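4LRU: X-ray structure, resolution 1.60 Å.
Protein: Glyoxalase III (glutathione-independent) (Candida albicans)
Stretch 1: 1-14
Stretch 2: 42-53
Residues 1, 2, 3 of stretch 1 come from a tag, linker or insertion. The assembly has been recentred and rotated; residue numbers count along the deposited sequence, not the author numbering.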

# COMPACT_ATOMS: atom_id res chain seq x y z
N GLY A 1 -2.32 10.97 -18.94
CA GLY A 1 -1.50 9.72 -18.93
C GLY A 1 -2.02 8.69 -19.91
O GLY A 1 -3.09 8.86 -20.48
N SER A 2 -1.24 7.63 -20.11
CA SER A 2 -1.61 6.55 -21.02
C SER A 2 -1.33 5.21 -20.38
O SER A 2 -0.71 5.14 -19.31
N HIS A 3 -1.73 4.13 -21.05
CA HIS A 3 -1.44 2.78 -20.60
C HIS A 3 0.01 2.37 -20.79
O HIS A 3 0.41 1.26 -20.40
N MET A 4 0.83 3.25 -21.35
CA MET A 4 2.26 3.01 -21.31
C MET A 4 2.81 3.16 -19.89
O MET A 4 3.85 2.60 -19.58
N VAL A 5 2.10 3.90 -19.03
CA VAL A 5 2.41 3.91 -17.61
C VAL A 5 1.56 2.86 -16.94
O VAL A 5 0.33 2.96 -16.93
N LYS A 6 2.22 1.85 -16.37
CA LYS A 6 1.52 0.79 -15.68
C LYS A 6 1.84 0.83 -14.20
O LYS A 6 3.01 0.86 -13.80
N VAL A 7 0.78 0.93 -13.41
CA VAL A 7 0.87 0.94 -11.97
C VAL A 7 0.74 -0.50 -11.48
O VAL A 7 -0.22 -1.19 -11.84
N LEU A 8 1.70 -0.93 -10.67
CA LEU A 8 1.54 -2.15 -9.89
C LEU A 8 0.88 -1.76 -8.58
O LEU A 8 1.50 -1.14 -7.70
N LEU A 9 -0.40 -2.08 -8.48
CA LEU A 9 -1.15 -1.84 -7.26
C LEU A 9 -1.13 -3.13 -6.44
O LEU A 9 -1.83 -4.09 -6.76
N ALA A 10 -0.27 -3.16 -5.41
CA ALA A 10 -0.07 -4.34 -4.58
C ALA A 10 -1.17 -4.42 -3.51
O ALA A 10 -1.57 -3.41 -2.92
N LEU A 11 -1.67 -5.64 -3.30
CA LEU A 11 -2.58 -5.97 -2.23
C LEU A 11 -1.93 -7.01 -1.33
O LEU A 11 -1.21 -7.88 -1.83
N THR A 12 -2.22 -6.96 -0.04
CA THR A 12 -1.84 -8.07 0.83
C THR A 12 -2.58 -9.36 0.49
O THR A 12 -3.75 -9.35 0.11
N SER A 13 -1.87 -10.48 0.66
CA SER A 13 -2.41 -11.82 0.48
C SER A 13 -2.84 -12.48 1.81
O SER A 13 -3.43 -13.56 1.80
N TYR A 14 -2.58 -11.81 2.93
CA TYR A 14 -2.88 -12.38 4.24
C TYR A 14 -4.33 -12.05 4.57
O TYR A 14 -4.72 -10.89 4.48
N LYS A 42 -6.47 9.41 -14.20
CA LYS A 42 -5.26 9.99 -14.77
C LYS A 42 -4.91 9.41 -16.15
O LYS A 42 -4.22 10.05 -16.93
N GLY A 43 -5.37 8.19 -16.43
CA GLY A 43 -5.15 7.55 -17.70
C GLY A 43 -4.16 6.41 -17.73
O GLY A 43 -3.91 5.82 -18.79
N TYR A 44 -3.61 6.09 -16.56
CA TYR A 44 -2.65 4.99 -16.43
C TYR A 44 -3.37 3.64 -16.50
O TYR A 44 -4.57 3.55 -16.26
N GLU A 45 -2.61 2.61 -16.84
CA GLU A 45 -3.05 1.23 -16.68
C GLU A 45 -2.72 0.78 -15.27
O GLU A 45 -1.69 1.16 -14.73
N ILE A 46 -3.60 0.01 -14.66
CA ILE A 46 -3.36 -0.48 -13.32
C ILE A 46 -3.47 -2.01 -13.28
O ILE A 46 -4.49 -2.58 -13.66
N GLN A 47 -2.39 -2.64 -12.81
CA GLN A 47 -2.35 -4.08 -12.57
C GLN A 47 -2.37 -4.34 -11.07
O GLN A 47 -1.44 -3.97 -10.34
N LEU A 48 -3.43 -4.99 -10.59
CA LEU A 48 -3.46 -5.43 -9.21
C LEU A 48 -2.64 -6.72 -9.08
O LEU A 48 -2.68 -7.60 -9.96
N ALA A 49 -1.93 -6.86 -7.96
CA ALA A 49 -1.16 -8.07 -7.69
C ALA A 49 -1.09 -8.31 -6.19
O ALA A 49 -1.03 -7.36 -5.40
N SER A 50 -1.03 -9.58 -5.80
CA SER A 50 -0.57 -9.94 -4.47
C SER A 50 0.52 -11.00 -4.59
O SER A 50 0.77 -11.54 -5.67
N GLU A 51 1.16 -11.33 -3.48
CA GLU A 51 2.29 -12.24 -3.55
C GLU A 51 1.87 -13.68 -3.92
O GLU A 51 2.67 -14.46 -4.46
N THR A 52 0.61 -14.01 -3.70
CA THR A 52 0.09 -15.33 -4.01
C THR A 52 -0.92 -15.35 -5.16
O THR A 52 -1.32 -16.43 -5.61
N GLY A 53 -1.38 -14.17 -5.58
CA GLY A 53 -2.54 -14.08 -6.44
C GLY A 53 -3.89 -14.20 -5.75
O GLY A 53 -4.94 -14.24 -6.42

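The two strands, 6-10 and 45-50, run parallel, their N-to-C directions 25° apart and their axes 4.5 Å apart at closest approach. Side chains alternate along each extended strand, and the in-register pairing puts partners on the same face: Lys 6, Leu 8 and Ala 10 share one with Glu 45, Gln 47 and Ala 49, while Val 7 and Leu 9 share the other with Ile 46 and Leu 48.

Lys 42 contributes mainly backbone: its O accepts a hydrogen bond from Gly 1 N (2.9 Å), a residue of the expression tag. Its side chain, chi1 t and chi2 p, leaves sideways. Gly 43, at phi 107° in a Schellman motif, could not readily carry a side chain; an ideal CB would lie 2.4 Å from Gly 1 O and be jammed against the preceding carbonyl.

Tyr 44 points away overall, yet with chi1 m its ring meets stretch 1. Val 5, chi1 t, places CG1 over one face, 3.7 Å from the Tyr 44 ring centroid and 16° off the normal, which is CH-pi geometry. Val 7 CG2 adds an oblique contact, 3.9 Å from Tyr 44 CD2. The hydroxyl is hydrogen-bonded elsewhere in the structure.

Glu 45 loses 112 Å² to stretch 1, more than any other residue here. Its extended chi1 and chi2, both t, carry the carboxylate to the neighbourhood of His 3 and Lys 6, neither of which bonds to it directly. Nearer the backbone, Glu 45 CB lies over a face of the tag-derived His 3 ring, 4.1 Å from the centroid and 27° off the normal, a CH-pi contact. His 3 ND1 and Glu 45 OE1 are 3.3 Å apart, but the angle is too poor for a hydrogen bond; water 1 links them instead, donating to Glu 45 OE1 (3.0 Å) and lying 3.1 Å from His 3 ND1. Lys 6 NZ stays 4.3 Å from Glu 45 OE2, beyond a salt bridge: chi4 p turns the ammonium to His 3 O, to which NZ donates at 3.0 Å.

On the opposite face Ile 46, chi1 m with chi2 off-well at 100°, packs CG2 3.7 Å from Leu 9 CB and CG1 4.2 Å from Val 7 CB. Gln 47, chi1 t and chi2 p, keeps its CG 4.2 Å from Leu 8 CD2, but its end leads away, and NE2 donates to Leu 48 O at 2.9 Å.

Leu 48 (m, p) meets two leucines: its CD1 is 4.1 Å from Leu 9 CD2, and its CG 4.2 Å from Leu 11 CD1. Ala 49 CB receives Leu 8 CD2 at 3.8 Å; Leu 8, with chi1 t and chi2 m, brings its end nearer the neighbouring strand.

Past the paired residues, Ser 50 points toward stretch 1, with chi1 p and CB 3.2 Å from Leu 11 O. Water 2 donates to that Leu 11 O (2.7 Å) and accepts from Glu 51 N (2.8 Å), bridging backbones that lie 4.5 Å apart at these two atoms. The Glu 51 carboxylate leads away. Thr 52, chi1 p, closes the contact, its OG1 3.2 Å from Ser 13 CB; Gly 53 touches nothing in stretch 1.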

# COMPACT_ATOMS: atom_id res chain seq x y z
CB SER A 2 -0.79 6.65 -22.31
OG SER A 2 0.57 6.35 -22.06
CB HIS A 3 -2.34 1.78 -21.34
CG HIS A 3 -3.76 1.79 -20.88
ND1 HIS A 3 -4.70 0.89 -21.32
CD2 HIS A 3 -4.40 2.60 -20.00
CE1 HIS A 3 -5.86 1.13 -20.74
NE2 HIS A 3 -5.71 2.17 -19.93
CB MET A 4 3.00 3.90 -22.30
CG MET A 4 2.94 3.37 -23.73
SD MET A 4 2.97 4.71 -24.92
CE MET A 4 1.22 4.91 -25.28
CB VAL A 5 2.12 5.27 -16.94
CG1 VAL A 5 2.30 5.17 -15.43
CG2 VAL A 5 3.04 6.34 -17.50
CB LYS A 6 1.90 -0.56 -16.28
CG LYS A 6 1.58 -0.68 -17.74
CD LYS A 6 1.95 -2.06 -18.27
CE LYS A 6 1.57 -2.24 -19.73
NZ LYS A 6 2.13 -1.18 -20.60
CB VAL A 7 -0.25 1.79 -11.35
CG1 VAL A 7 -0.19 1.74 -9.84
CG2 VAL A 7 -0.16 3.25 -11.83
CB LEU A 8 2.89 -2.83 -9.65
CG LEU A 8 2.84 -4.25 -9.11
CD1 LEU A 8 2.23 -4.34 -7.72
CD2 LEU A 8 2.14 -5.19 -10.10
CB LEU A 9 -2.58 -1.40 -7.60
CG LEU A 9 -3.51 -1.09 -6.42
CD1 LEU A 9 -2.89 -0.14 -5.43
CD2 LEU A 9 -4.85 -0.53 -6.91
CB ALA A 10 1.30 -4.28 -3.90
CB LEU A 11 -3.86 -6.59 -2.81
CG LEU A 11 -4.94 -5.61 -3.30
CD1 LEU A 11 -4.44 -4.74 -4.44
CD2 LEU A 11 -6.18 -6.36 -3.73
CB THR A 12 -2.08 -7.78 2.33
OG1 THR A 12 -1.61 -8.89 3.11
CG2 THR A 12 -3.55 -7.55 2.63
CB SER A 13 -1.35 -12.71 -0.19
OG SER A 13 -0.25 -12.97 0.69
CB TYR A 14 -1.95 -11.78 5.28
CG TYR A 14 -2.11 -12.41 6.64
CD1 TYR A 14 -1.51 -13.62 6.93
CD2 TYR A 14 -2.93 -11.83 7.61
CE1 TYR A 14 -1.67 -14.22 8.17
CE2 TYR A 14 -3.10 -12.43 8.85
CZ TYR A 14 -2.44 -13.61 9.13
OH TYR A 14 -2.61 -14.25 10.35
CB LYS A 42 -4.09 9.79 -13.80
CG LYS A 42 -2.77 10.39 -14.28
CD LYS A 42 -2.81 11.91 -14.41
CE LYS A 42 -1.47 12.44 -14.90
NZ LYS A 42 -1.53 13.83 -15.42
CB TYR A 44 -1.92 5.06 -15.10
CG TYR A 44 -1.16 6.33 -14.79
CD1 TYR A 44 -0.68 7.18 -15.78
CD2 TYR A 44 -0.89 6.66 -13.47
CE1 TYR A 44 0.05 8.32 -15.45
CE2 TYR A 44 -0.17 7.79 -13.13
CZ TYR A 44 0.28 8.63 -14.12
OH TYR A 44 1.00 9.76 -13.72
CB GLU A 45 -2.34 0.33 -17.68
CG GLU A 45 -2.91 -1.08 -17.76
CD GLU A 45 -2.39 -1.81 -18.98
OE1 GLU A 45 -2.90 -1.55 -20.09
OE2 GLU A 45 -1.46 -2.62 -18.83
CB ILE A 46 -4.34 0.10 -12.28
CG1 ILE A 46 -4.33 1.64 -12.29
CG2 ILE A 46 -3.96 -0.37 -10.89
CD1 ILE A 46 -5.47 2.25 -13.05
CB GLN A 47 -1.08 -4.69 -13.17
CG GLN A 47 -0.91 -6.18 -12.87
CD GLN A 47 -1.95 -7.04 -13.59
OE1 GLN A 47 -1.95 -7.14 -14.82
NE2 GLN A 47 -2.84 -7.64 -12.82
CB LEU A 48 -4.90 -5.67 -8.76
CG LEU A 48 -5.71 -4.42 -8.38
CD1 LEU A 48 -5.80 -3.48 -9.56
CD2 LEU A 48 -7.10 -4.79 -7.87
CB ALA A 49 0.24 -7.96 -8.25
CB SER A 50 -1.72 -10.48 -3.61
OG SER A 50 -2.10 -11.78 -4.02
CB GLU A 51 3.07 -12.21 -2.22
CG GLU A 51 4.45 -12.85 -2.29
CD GLU A 51 5.46 -12.10 -3.16
OE1 GLU A 51 5.16 -10.97 -3.61
OE2 GLU A 51 6.55 -12.65 -3.41
CB THR A 52 -0.62 -15.91 -2.79
OG1 THR A 52 -1.69 -15.01 -2.44
CG2 THR A 52 0.34 -16.05 -1.63
O HOH W 1 -3.36 -1.34 -23.00
O HOH W 2 0.80 -9.63 -1.24